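Side-chain contacts in 2L protein (Yaba-like disease virus, PDB 3IT8), which probably binds and blocks host tumour necrosis factor, through a chain built from an MHC class I-like platform and an Ig-like domain: residues 23-28 with 165-170; 35-40 with 68-73; 51-56 with 62-67; 125-130 with 149-154. One frame throughout, in Å; residues are numbered along the deposited sequence.

Contact 1. Residues 23-28 with 165-170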
# COMPACT_ATOMS: atom_id res chain seq x y z
N ASP D 23 -37.00 7.00 20.94
CA ASP D 23 -36.00 7.06 19.88
C ASP D 23 -36.15 8.47 19.27
O ASP D 23 -37.18 8.79 18.67
CB ASP D 23 -36.30 6.01 18.82
CG ASP D 23 -35.23 5.96 17.74
OD1 ASP D 23 -34.63 7.00 17.44
OD2 ASP D 23 -35.00 4.87 17.17
N HIS D 24 -35.14 9.31 19.43
CA HIS D 24 -35.20 10.67 18.90
C HIS D 24 -34.09 10.98 17.89
O HIS D 24 -32.90 10.80 18.18
CB HIS D 24 -35.09 11.70 20.02
CG HIS D 24 -36.33 11.83 20.84
ND1 HIS D 24 -37.46 12.47 20.38
CD2 HIS D 24 -36.60 11.45 22.11
CE1 HIS D 24 -38.37 12.48 21.33
NE2 HIS D 24 -37.88 11.87 22.39
N TYR D 25 -34.50 11.43 16.70
CA TYR D 25 -33.54 11.85 15.67
C TYR D 25 -33.63 13.37 15.75
O TYR D 25 -34.68 13.94 15.42
CB TYR D 25 -33.98 11.38 14.30
CG TYR D 25 -33.05 11.89 13.24
CD1 TYR D 25 -31.74 11.42 13.15
CD2 TYR D 25 -33.45 12.89 12.36
CE1 TYR D 25 -30.84 11.94 12.22
CE2 TYR D 25 -32.56 13.41 11.42
CZ TYR D 25 -31.26 12.93 11.36
OH TYR D 25 -30.39 13.46 10.44
N ASN D 26 -32.57 14.04 16.18
CA ASN D 26 -32.61 15.50 16.37
C ASN D 26 -33.70 15.65 17.41
O ASN D 26 -33.72 14.90 18.39
CB ASN D 26 -33.01 16.23 15.09
CG ASN D 26 -31.89 16.28 14.08
OD1 ASN D 26 -30.75 15.96 14.39
ND2 ASN D 26 -32.21 16.71 12.86
N ASP D 27 -34.62 16.59 17.22
CA ASP D 27 -35.71 16.76 18.18
C ASP D 27 -36.97 16.04 17.71
O ASP D 27 -38.04 16.27 18.25
CB ASP D 27 -36.01 18.25 18.43
CG ASP D 27 -36.31 19.02 17.15
OD1 ASP D 27 -36.34 18.42 16.05
OD2 ASP D 27 -36.52 20.26 17.26
N GLN D 28 -36.83 15.15 16.73
CA GLN D 28 -37.97 14.41 16.18
C GLN D 28 -38.22 13.02 16.78
O GLN D 28 -37.38 12.13 16.68
CB GLN D 28 -37.80 14.22 14.67
CG GLN D 28 -37.55 15.47 13.91
CD GLN D 28 -38.68 16.46 14.04
OE1 GLN D 28 -38.58 17.43 14.79
NE2 GLN D 28 -39.76 16.21 13.30
N LEU D 165 -23.49 4.22 12.50
CA LEU D 165 -23.91 3.73 11.20
C LEU D 165 -25.41 3.98 11.01
O LEU D 165 -25.85 4.45 9.95
CB LEU D 165 -23.63 2.24 11.08
CG LEU D 165 -22.15 1.84 10.98
CD1 LEU D 165 -22.01 0.33 11.03
CD2 LEU D 165 -21.57 2.38 9.68
N ALA D 166 -26.19 3.69 12.04
CA ALA D 166 -27.62 3.87 11.98
C ALA D 166 -28.02 5.33 11.74
O ALA D 166 -28.86 5.60 10.88
CB ALA D 166 -28.25 3.36 13.26
N ILE D 167 -27.42 6.25 12.48
CA ILE D 167 -27.76 7.66 12.34
C ILE D 167 -27.82 8.11 10.90
O ILE D 167 -28.61 8.98 10.55
CB ILE D 167 -26.79 8.58 13.13
CG1 ILE D 167 -27.37 9.99 13.21
CG2 ILE D 167 -25.45 8.66 12.42
CD1 ILE D 167 -26.60 10.90 14.12
N LEU D 168 -26.99 7.51 10.05
CA LEU D 168 -26.97 7.87 8.64
C LEU D 168 -28.22 7.41 7.89
O LEU D 168 -28.65 8.06 6.93
CB LEU D 168 -25.70 7.31 7.97
CG LEU D 168 -24.37 7.89 8.48
CD1 LEU D 168 -23.23 7.27 7.72
CD2 LEU D 168 -24.33 9.40 8.33
N ASP D 169 -28.82 6.31 8.33
CA ASP D 169 -30.04 5.83 7.69
C ASP D 169 -31.20 6.75 8.08
O ASP D 169 -32.08 7.03 7.26
CB ASP D 169 -30.35 4.39 8.11
CG ASP D 169 -29.39 3.39 7.51
OD1 ASP D 169 -29.08 3.51 6.31
OD2 ASP D 169 -28.95 2.46 8.25
N TYR D 170 -31.21 7.21 9.33
CA TYR D 170 -32.26 8.10 9.78
C TYR D 170 -32.21 9.37 8.94
O TYR D 170 -33.24 9.84 8.43
CB TYR D 170 -32.08 8.48 11.26
CG TYR D 170 -32.47 7.39 12.25
CD1 TYR D 170 -31.69 6.24 12.40
CD2 TYR D 170 -33.60 7.52 13.05
CE1 TYR D 170 -32.03 5.27 13.34
CE2 TYR D 170 -33.94 6.54 13.99
CZ TYR D 170 -33.14 5.43 14.12
OH TYR D 170 -33.44 4.47 15.06

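Contact 2. Residues 35-40 with 68-73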
# COMPACT_ATOMS: atom_id res chain seq x y z
N TYR D 35 -44.00 -0.56 28.38
CA TYR D 35 -44.24 -1.88 28.91
C TYR D 35 -45.71 -2.10 29.21
O TYR D 35 -46.29 -1.37 30.01
CB TYR D 35 -43.43 -2.08 30.17
CG TYR D 35 -43.51 -3.48 30.70
CD1 TYR D 35 -42.89 -4.53 30.03
CD2 TYR D 35 -44.22 -3.76 31.87
CE1 TYR D 35 -42.97 -5.83 30.52
CE2 TYR D 35 -44.30 -5.06 32.37
CZ TYR D 35 -43.67 -6.09 31.69
OH TYR D 35 -43.74 -7.38 32.19
N ASN D 36 -46.32 -3.09 28.56
CA ASN D 36 -47.72 -3.44 28.75
C ASN D 36 -47.85 -4.40 29.94
O ASN D 36 -47.39 -5.55 29.87
CB ASN D 36 -48.23 -4.12 27.50
CG ASN D 36 -49.67 -4.48 27.60
OD1 ASN D 36 -50.09 -5.14 28.54
ND2 ASN D 36 -50.45 -4.06 26.62
N HIS D 37 -48.46 -3.95 31.03
CA HIS D 37 -48.60 -4.78 32.23
C HIS D 37 -49.52 -5.98 32.11
O HIS D 37 -49.35 -6.99 32.80
CB HIS D 37 -49.03 -3.92 33.40
CG HIS D 37 -47.94 -3.04 33.90
ND1 HIS D 37 -46.92 -3.51 34.70
CD2 HIS D 37 -47.66 -1.74 33.65
CE1 HIS D 37 -46.06 -2.54 34.92
NE2 HIS D 37 -46.48 -1.45 34.30
N GLU D 38 -50.51 -5.87 31.23
CA GLU D 38 -51.43 -6.96 30.99
C GLU D 38 -50.65 -8.05 30.26
O GLU D 38 -50.56 -9.17 30.74
CB GLU D 38 -52.58 -6.45 30.13
CG GLU D 38 -53.87 -7.25 30.25
CD GLU D 38 -55.00 -6.64 29.44
OE1 GLU D 38 -54.89 -6.63 28.19
OE2 GLU D 38 -55.99 -6.16 30.04
N THR D 39 -50.06 -7.70 29.11
CA THR D 39 -49.31 -8.62 28.27
C THR D 39 -47.94 -9.04 28.80
O THR D 39 -47.49 -10.15 28.53
CB THR D 39 -49.14 -8.02 26.88
OG1 THR D 39 -50.42 -7.87 26.28
CG2 THR D 39 -48.29 -8.90 26.02
N ARG D 40 -47.29 -8.14 29.53
CA ARG D 40 -45.96 -8.40 30.09
C ARG D 40 -44.81 -8.27 29.09
O ARG D 40 -43.79 -8.94 29.21
CB ARG D 40 -45.93 -9.78 30.74
CG ARG D 40 -46.83 -9.88 31.93
CD ARG D 40 -46.44 -8.83 32.98
NE ARG D 40 -47.38 -8.79 34.09
CZ ARG D 40 -47.58 -9.77 34.97
NH1 ARG D 40 -46.89 -10.90 34.89
NH2 ARG D 40 -48.47 -9.64 35.94
N PHE D 68 -35.66 -7.02 26.75
CA PHE D 68 -34.38 -7.31 27.41
C PHE D 68 -34.01 -6.22 28.41
O PHE D 68 -33.78 -6.49 29.58
CB PHE D 68 -33.26 -7.45 26.40
CG PHE D 68 -31.89 -7.43 27.01
CD1 PHE D 68 -31.33 -8.59 27.52
CD2 PHE D 68 -31.17 -6.22 27.11
CE1 PHE D 68 -30.08 -8.57 28.12
CE2 PHE D 68 -29.92 -6.19 27.72
CZ PHE D 68 -29.36 -7.38 28.22
N TRP D 69 -33.97 -4.98 27.93
CA TRP D 69 -33.61 -3.86 28.78
C TRP D 69 -34.61 -3.60 29.91
O TRP D 69 -34.22 -3.41 31.07
CB TRP D 69 -33.43 -2.60 27.94
CG TRP D 69 -32.18 -2.62 27.11
CD1 TRP D 69 -32.09 -2.62 25.75
CD2 TRP D 69 -30.83 -2.70 27.60
NE1 TRP D 69 -30.77 -2.70 25.36
CE2 TRP D 69 -29.98 -2.75 26.48
CE3 TRP D 69 -30.26 -2.74 28.89
CZ2 TRP D 69 -28.58 -2.83 26.60
CZ3 TRP D 69 -28.87 -2.82 29.01
CH2 TRP D 69 -28.05 -2.86 27.87
N TYR D 70 -35.89 -3.59 29.59
CA TYR D 70 -36.88 -3.35 30.62
C TYR D 70 -36.64 -4.29 31.80
O TYR D 70 -36.52 -3.87 32.95
CB TYR D 70 -38.29 -3.59 30.09
CG TYR D 70 -39.31 -3.57 31.19
CD1 TYR D 70 -39.74 -2.37 31.74
CD2 TYR D 70 -39.77 -4.76 31.75
CE1 TYR D 70 -40.61 -2.34 32.82
CE2 TYR D 70 -40.63 -4.76 32.83
CZ TYR D 70 -41.05 -3.54 33.36
OH TYR D 70 -41.89 -3.50 34.45
N SER D 71 -36.57 -5.57 31.49
CA SER D 71 -36.36 -6.58 32.51
C SER D 71 -35.06 -6.40 33.29
O SER D 71 -35.06 -6.40 34.52
CB SER D 71 -36.40 -7.96 31.86
OG SER D 71 -36.04 -8.94 32.81
N LEU D 72 -33.95 -6.24 32.58
CA LEU D 72 -32.66 -6.10 33.23
C LEU D 72 -32.57 -4.80 34.01
O LEU D 72 -31.88 -4.74 35.01
CB LEU D 72 -31.54 -6.17 32.20
CG LEU D 72 -30.14 -6.05 32.79
CD1 LEU D 72 -29.93 -7.06 33.91
CD2 LEU D 72 -29.14 -6.25 31.68
N MET D 73 -33.25 -3.77 33.55
CA MET D 73 -33.22 -2.49 34.25
C MET D 73 -34.11 -2.57 35.48
O MET D 73 -33.83 -1.98 36.51
CB MET D 73 -33.70 -1.37 33.34
CG MET D 73 -32.74 -1.11 32.23
SD MET D 73 -33.18 0.33 31.29
CE MET D 73 -33.01 1.58 32.56

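Contact 3. Residues 51-56 with 62-67. With NAG (2-acetamido-2-deoxy-beta-D-glucopyranose), chain N.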
# COMPACT_ATOMS: atom_id res chain seq x y z
N PHE D 51 -40.14 7.16 8.94
CA PHE D 51 -39.13 6.17 9.26
C PHE D 51 -39.52 4.74 8.93
O PHE D 51 -40.36 4.15 9.61
CB PHE D 51 -38.77 6.29 10.75
CG PHE D 51 -37.60 5.45 11.16
CD1 PHE D 51 -36.31 5.78 10.73
CD2 PHE D 51 -37.76 4.34 11.98
CE1 PHE D 51 -35.21 5.01 11.13
CE2 PHE D 51 -36.67 3.56 12.38
CZ PHE D 51 -35.39 3.90 11.95
N ASN D 52 -38.93 4.18 7.89
CA ASN D 52 -39.20 2.79 7.52
C ASN D 52 -38.09 1.99 8.21
O ASN D 52 -36.95 1.95 7.73
CB ASN D 52 -39.14 2.59 5.99
CG ASN D 52 -39.16 1.12 5.57
OD1 ASN D 52 -38.23 0.39 5.88
ND2 ASN D 52 -40.23 0.67 4.91
N ILE D 53 -38.40 1.38 9.34
CA ILE D 53 -37.40 0.65 10.10
C ILE D 53 -36.67 -0.44 9.32
O ILE D 53 -35.61 -0.90 9.73
CB ILE D 53 -38.01 0.03 11.38
CG1 ILE D 53 -36.92 -0.19 12.43
CG2 ILE D 53 -38.68 -1.29 11.05
CD1 ILE D 53 -37.44 -0.29 13.84
N SER D 54 -37.25 -0.86 8.20
CA SER D 54 -36.62 -1.89 7.38
C SER D 54 -35.45 -1.32 6.60
O SER D 54 -34.60 -2.04 6.15
CB SER D 54 -37.63 -2.47 6.39
OG SER D 54 -38.67 -3.15 7.07
N ARG D 55 -35.43 -0.00 6.44
CA ARG D 55 -34.36 0.64 5.72
C ARG D 55 -33.25 1.08 6.67
O ARG D 55 -32.33 1.79 6.27
CB ARG D 55 -34.88 1.84 4.93
CG ARG D 55 -35.63 1.45 3.67
CD ARG D 55 -35.49 2.51 2.58
NE ARG D 55 -36.32 3.69 2.83
CZ ARG D 55 -36.06 4.90 2.36
NH1 ARG D 55 -34.97 5.10 1.61
NH2 ARG D 55 -36.88 5.92 2.61
N SER D 56 -33.34 0.66 7.94
CA SER D 56 -32.34 1.03 8.94
C SER D 56 -31.79 -0.21 9.63
O SER D 56 -32.04 -0.46 10.81
CB SER D 56 -32.91 1.99 9.97
OG SER D 56 -31.89 2.42 10.85
N ASN D 62 -36.02 -6.51 17.64
CA ASN D 62 -36.82 -6.85 18.82
C ASN D 62 -37.28 -5.57 19.47
O ASN D 62 -37.16 -5.42 20.69
CB ASN D 62 -36.01 -7.63 19.84
CG ASN D 62 -35.20 -8.73 19.23
OD1 ASN D 62 -35.20 -8.91 18.02
ND2 ASN D 62 -34.49 -9.48 20.06
N ASP D 63 -37.79 -4.65 18.67
CA ASP D 63 -38.24 -3.37 19.19
C ASP D 63 -37.16 -2.85 20.12
O ASP D 63 -37.39 -2.69 21.32
CB ASP D 63 -39.56 -3.53 19.94
CG ASP D 63 -40.65 -4.10 19.07
OD1 ASP D 63 -40.92 -3.51 18.01
OD2 ASP D 63 -41.22 -5.14 19.45
N TYR D 64 -35.98 -2.62 19.55
CA TYR D 64 -34.85 -2.07 20.29
C TYR D 64 -34.46 -2.86 21.52
O TYR D 64 -34.01 -2.28 22.52
CB TYR D 64 -35.14 -0.62 20.71
CG TYR D 64 -35.58 0.28 19.57
CD1 TYR D 64 -36.81 0.10 18.95
CD2 TYR D 64 -34.75 1.31 19.11
CE1 TYR D 64 -37.21 0.90 17.89
CE2 TYR D 64 -35.14 2.12 18.06
CZ TYR D 64 -36.37 1.91 17.45
OH TYR D 64 -36.77 2.73 16.41
N ASN D 65 -34.60 -4.19 21.45
CA ASN D 65 -34.28 -5.05 22.58
C ASN D 65 -34.98 -4.53 23.84
O ASN D 65 -34.42 -4.61 24.93
CB ASN D 65 -32.77 -5.07 22.83
CG ASN D 65 -32.00 -5.61 21.65
OD1 ASN D 65 -31.08 -4.98 21.17
ND2 ASN D 65 -32.36 -6.80 21.19
N PHE D 66 -36.20 -4.00 23.68
CA PHE D 66 -36.94 -3.45 24.81
C PHE D 66 -37.20 -4.42 25.96
O PHE D 66 -36.92 -4.11 27.11
CB PHE D 66 -38.27 -2.87 24.37
CG PHE D 66 -39.01 -2.20 25.47
CD1 PHE D 66 -38.71 -0.89 25.83
CD2 PHE D 66 -39.96 -2.88 26.20
CE1 PHE D 66 -39.35 -0.28 26.90
CE2 PHE D 66 -40.61 -2.27 27.28
CZ PHE D 66 -40.30 -0.97 27.63
N ASN D 67 -37.76 -5.59 25.66
CA ASN D 67 -38.04 -6.55 26.70
C ASN D 67 -36.77 -6.85 27.47
O ASN D 67 -36.79 -6.90 28.70
CB ASN D 67 -38.62 -7.84 26.12
CG ASN D 67 -39.87 -7.60 25.31
OD1 ASN D 67 -40.65 -6.71 25.62
ND2 ASN D 67 -40.07 -8.39 24.27
C1 NAG N . -40.23 0.48 3.47
C2 NAG N . -39.71 -0.96 3.10
C3 NAG N . -40.20 -1.50 1.73
C4 NAG N . -41.65 -1.14 1.45
C5 NAG N . -41.75 0.36 1.61
C6 NAG N . -43.06 0.96 1.17
C7 NAG N . -37.60 -1.16 1.93
C8 NAG N . -37.41 0.04 1.01
N2 NAG N . -38.25 -0.95 3.08
O3 NAG N . -40.05 -2.92 1.68
O4 NAG N . -42.00 -1.53 0.13
O5 NAG N . -41.57 0.69 3.00
O6 NAG N . -43.01 2.37 1.23
O7 NAG N . -37.16 -2.26 1.60

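Contact 4. Residues 125-130 with 149-154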
# COMPACT_ATOMS: atom_id res chain seq x y z
N LYS D 125 -14.44 -1.78 28.19
CA LYS D 125 -15.54 -2.73 28.16
C LYS D 125 -16.13 -2.94 29.57
O LYS D 125 -16.31 -4.06 30.03
CB LYS D 125 -15.07 -4.07 27.58
CG LYS D 125 -14.70 -3.99 26.11
CD LYS D 125 -13.95 -5.23 25.68
CE LYS D 125 -13.64 -5.22 24.18
NZ LYS D 125 -14.83 -5.53 23.32
N ARG D 126 -16.42 -1.83 30.24
CA ARG D 126 -16.98 -1.86 31.58
C ARG D 126 -17.53 -0.47 31.91
O ARG D 126 -17.28 0.49 31.18
CB ARG D 126 -15.90 -2.23 32.59
CG ARG D 126 -14.87 -1.13 32.75
CD ARG D 126 -13.67 -1.59 33.53
NE ARG D 126 -12.74 -0.49 33.78
CZ ARG D 126 -11.48 -0.64 34.18
NH1 ARG D 126 -11.00 -1.86 34.39
NH2 ARG D 126 -10.71 0.42 34.39
N PHE D 127 -18.29 -0.36 33.00
CA PHE D 127 -18.83 0.94 33.40
C PHE D 127 -17.83 1.68 34.28
O PHE D 127 -17.01 1.06 34.96
CB PHE D 127 -20.14 0.77 34.17
CG PHE D 127 -21.34 0.54 33.30
CD1 PHE D 127 -21.74 -0.74 32.97
CD2 PHE D 127 -22.04 1.62 32.78
CE1 PHE D 127 -22.85 -0.95 32.14
CE2 PHE D 127 -23.14 1.42 31.95
CZ PHE D 127 -23.54 0.13 31.63
N THR D 128 -17.92 3.01 34.28
CA THR D 128 -17.05 3.83 35.10
C THR D 128 -17.87 4.92 35.78
O THR D 128 -18.74 5.51 35.16
CB THR D 128 -15.98 4.51 34.27
OG1 THR D 128 -15.33 3.54 33.45
CG2 THR D 128 -14.96 5.17 35.18
N LYS D 129 -17.57 5.17 37.05
CA LYS D 129 -18.27 6.19 37.83
C LYS D 129 -18.33 7.52 37.08
O LYS D 129 -17.38 7.90 36.38
CB LYS D 129 -17.55 6.38 39.17
CG LYS D 129 -16.04 6.30 39.05
CD LYS D 129 -15.34 7.43 39.80
CE LYS D 129 -15.53 7.34 41.31
NZ LYS D 129 -14.78 8.43 42.03
N MET D 130 -19.45 8.23 37.21
CA MET D 130 -19.61 9.53 36.57
C MET D 130 -19.53 10.59 37.65
O MET D 130 -19.46 11.78 37.35
CB MET D 130 -20.95 9.64 35.86
CG MET D 130 -21.07 8.81 34.60
SD MET D 130 -22.47 9.33 33.58
CE MET D 130 -23.74 8.33 34.24
N LYS D 149 -22.78 -10.35 29.16
CA LYS D 149 -22.40 -10.56 27.78
C LYS D 149 -23.37 -9.86 26.85
O LYS D 149 -22.97 -9.32 25.81
CB LYS D 149 -22.32 -12.06 27.45
CG LYS D 149 -21.30 -12.82 28.31
CD LYS D 149 -19.94 -12.11 28.37
CE LYS D 149 -19.07 -12.61 29.53
NZ LYS D 149 -17.95 -11.68 29.85
N ASP D 150 -24.65 -9.85 27.21
CA ASP D 150 -25.64 -9.20 26.37
C ASP D 150 -25.52 -7.69 26.47
O ASP D 150 -25.72 -6.98 25.48
CB ASP D 150 -27.05 -9.64 26.75
CG ASP D 150 -27.34 -11.07 26.32
OD1 ASP D 150 -27.09 -11.39 25.14
OD2 ASP D 150 -27.81 -11.86 27.16
N VAL D 151 -25.18 -7.19 27.66
CA VAL D 151 -25.02 -5.76 27.85
C VAL D 151 -23.90 -5.31 26.93
O VAL D 151 -24.08 -4.38 26.15
CB VAL D 151 -24.66 -5.42 29.29
CG1 VAL D 151 -24.35 -3.95 29.42
CG2 VAL D 151 -25.81 -5.78 30.20
N LYS D 152 -22.75 -5.98 27.02
CA LYS D 152 -21.60 -5.64 26.18
C LYS D 152 -22.00 -5.57 24.72
O LYS D 152 -21.66 -4.63 24.01
CB LYS D 152 -20.50 -6.69 26.32
CG LYS D 152 -19.57 -6.51 27.50
CD LYS D 152 -18.56 -7.64 27.50
CE LYS D 152 -17.56 -7.47 28.62
NZ LYS D 152 -16.66 -8.64 28.72
N ALA D 153 -22.71 -6.58 24.27
CA ALA D 153 -23.14 -6.66 22.89
C ALA D 153 -24.15 -5.60 22.47
O ALA D 153 -23.96 -4.91 21.46
CB ALA D 153 -23.69 -8.05 22.61
N TYR D 154 -25.24 -5.46 23.23
CA TYR D 154 -26.27 -4.49 22.89
C TYR D 154 -25.85 -3.05 23.12
O TYR D 154 -25.99 -2.23 22.22
CB TYR D 154 -27.55 -4.78 23.69
CG TYR D 154 -28.19 -6.08 23.31
CD1 TYR D 154 -28.93 -6.81 24.25
CD2 TYR D 154 -28.08 -6.59 22.02
CE1 TYR D 154 -29.53 -8.01 23.91
CE2 TYR D 154 -28.68 -7.78 21.67
CZ TYR D 154 -29.40 -8.48 22.62
OH TYR D 154 -30.01 -9.66 22.26

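Contact 1. Residues 23-28 with 165-170
Tyr170 meets Tyr25 with its base and Asp23 with its tip. The two partners sit on strand 18-25 of the sheet. Tyr170 sits on helix 148-174, which lies over that sheet. This is the helix-on-sheet layer of an MHC class I-like platform. The local axes of 23-25 and 165-170 come within 10.3 Å and cross at -67°.

Tyr170 can be followed outward. Its CB lies 3.5 Å from Tyr25 CD1, with Tyr25 CE1 slightly farther off. Tyr170 CG approaches the same Tyr25 CD1 at 4.2 Å. On one side of the ring, Tyr170 CD2 passes Tyr25 CB at 4.1 Å. The two tyrosines thus run past each other in opposite directions. Farther out, Tyr170 CE2 comes to 3.5 Å from Asp23 OD1. The hydroxyl then donates a hydrogen bond to Asp23, with Tyr170 OH and Asp23 OD2 2.7 Å apart. The carboxylate plane is turned 41° from the ring plane. CG of Tyr170 stands beside its backbone N (chi1 -76°), which sends the ring along the sheet side of the helix toward Asp23.

The polar end is buried and shared. Tyr170 OH is also hydrogen-bonded to Tyr5 and Thr59, and Asp23 OD2 to Tyr64. The position of OD2 is less certain, so both of its bonds carry that doubt. Phe51 stacks on the Tyr170 ring.

Beyond Tyr25 the chain reverses in a type II' turn that ends at Gln28. The Tyr25 ring has the backbone C of Tyr170 over one face. Tyr25 CE1 also touches Ile167 CG1 at 4.1 Å.

Contact 2. Residues 35-40 with 68-73
Tyr35 and Tyr70 form a face-to-face aromatic stack between the sheet and helix 61-82 of the MHC-like platform. Tyr35 comes from strand 28-36, and Tyr70 from the helix. The ring centroids are 3.8 Å apart and the planes differ by 11°.

Tyr70 CE2 lies over the centre of the Tyr35 ring, 3.3 Å above its plane. In return, Tyr35 CD1 lies over the rim of the Tyr70 ring. The two side chains run at about a right angle to each other, though their rings are nearly parallel. Tyr35 CB adds a CH-pi contact, 4.1 Å from the centroid of the Tyr70 ring. With CG of Tyr70 opposite its backbone N (chi1 171°), the ring is sent out from the helix to reach Tyr35.

Two residues on, His37 CE1 comes only to 4.3 Å from Tyr70 OH, and His37 NE2 is hydrogen-bonded to Asp18. Asn36 OD1 accepts from Thr39 N in an Asx motif.

No hydrogen bond joins the two segments. Tyr70 OH is hydrogen-bonded to the backbone O of Tyr17 instead. The contact between strand and helix therefore rests on ring packing and dispersion.

Contact 3. Residues 51-56 with 62-67
Tyr64 brings its hydroxyl end up to Phe51 and Ile53. Tyr64 and Phe51 pass each other in opposite directions, and Tyr64 OH lies 4.1 Å from Phe51 CE2. Ile53 crosses Tyr64 at a slant. Ile53 CD1 reaches to 4.0 Å from Tyr64 OH and 4.2 Å from Tyr64 CE1. Both approaches are loose and apolar on the Phe51 and Ile53 side. The extended Ile53 chain (chi1 -156°, chi2 159°) is what carries CD1 out to the phenol.

The hydroxyl has polar partners elsewhere: Tyr64 OH is hydrogen-bonded to Asp23 and Thr31 of the sheet.

These residues belong to the MHC class I-like platform. Residues 51-56 lie in the loop between strand 41-47 and helix 61-82, with a short 3-10 segment at 53-55. Tyr64 is in residues 62-65, whose backbone has left-handed phi/psi values, ahead of regular helix at Phe66 and Asn67.

The far side of the loop carries sugar. Asn52, in the N-glycosylation sequence Asn52-Ile53-Ser54, has its ND2 bonded covalently to NAG C1. Asn52 OD1 takes weak hydrogen bonds from the backbone N atoms of Ser54 and Arg55, and a third weak one from NAG N2 at 3.1 Å. The acetyl group of the sugar lies along the Arg55 side chain, where Arg55 CG and CD are both 3.5 Å from NAG C8.

Contact 4. Residues 125-130 with 149-154
Lys125 touches Lys152 through its backbone and the base of its side chain. Lys125 O is 3.9 Å from Lys152 CE, and Lys125 CB is 4.3 Å from Lys152 CE. Beyond CG the Lys152 chain is extended, and this length carries CE across to Lys125. Lys152 meets this residue with its CE methylene, which approaches a carbonyl O and a CB; neither NZ takes part. Lys125 NZ and Lys152 NZ are 6.5 Å apart, and this like-charge pair would be mildly unfavourable if nothing offset it. Lys125 NZ is hydrogen-bonded to a polar side chain on the chain of another protein in the assembly.

Arg126 then points its CB away from the helix. Phe127 turns back to it. Phe127 CE1 meets Val151 CG1 at 4.3 Å, and that methyl sits at the edge of the ring, near its plane. No hydrogen bond links the two segments, so the join is light and largely apolar.

From Thr128 onward the chain leaves the helix behind. Within this chain, strand 126-129 is outermost on its side of the platform sheet and pairs antiparallel with strand 115-121. Phe127 meets the Tyr120 ring edge-to-face and also packs on Trp148 and Leu155. Val151 touches Leu72, so this part of helix 148-174 lies against both the end strand and helix 61-82.

All four contacts lie within the N-terminal MHC-like domain. Contacts 1 and 4 both use helix 148-174, and contacts 2 and 3 both use helix 61-82. Contacts 1, 2 and 4 join these helices to one eight-stranded sheet. Along the chain, contact 3 is nested inside contact 2, contact 4 follows them, and contact 1 encloses all three. Contacts 1 and 3 are closest, with centres about 12 Å apart, and Asp169 packs on Ser56 between them. Contacts 2 and 4 have centres about 21 Å apart, yet Phe68 and Trp69 pack on Tyr154. The two helices are thus tied to each other and to the sheet, and together they make one continuous MHC-like platform.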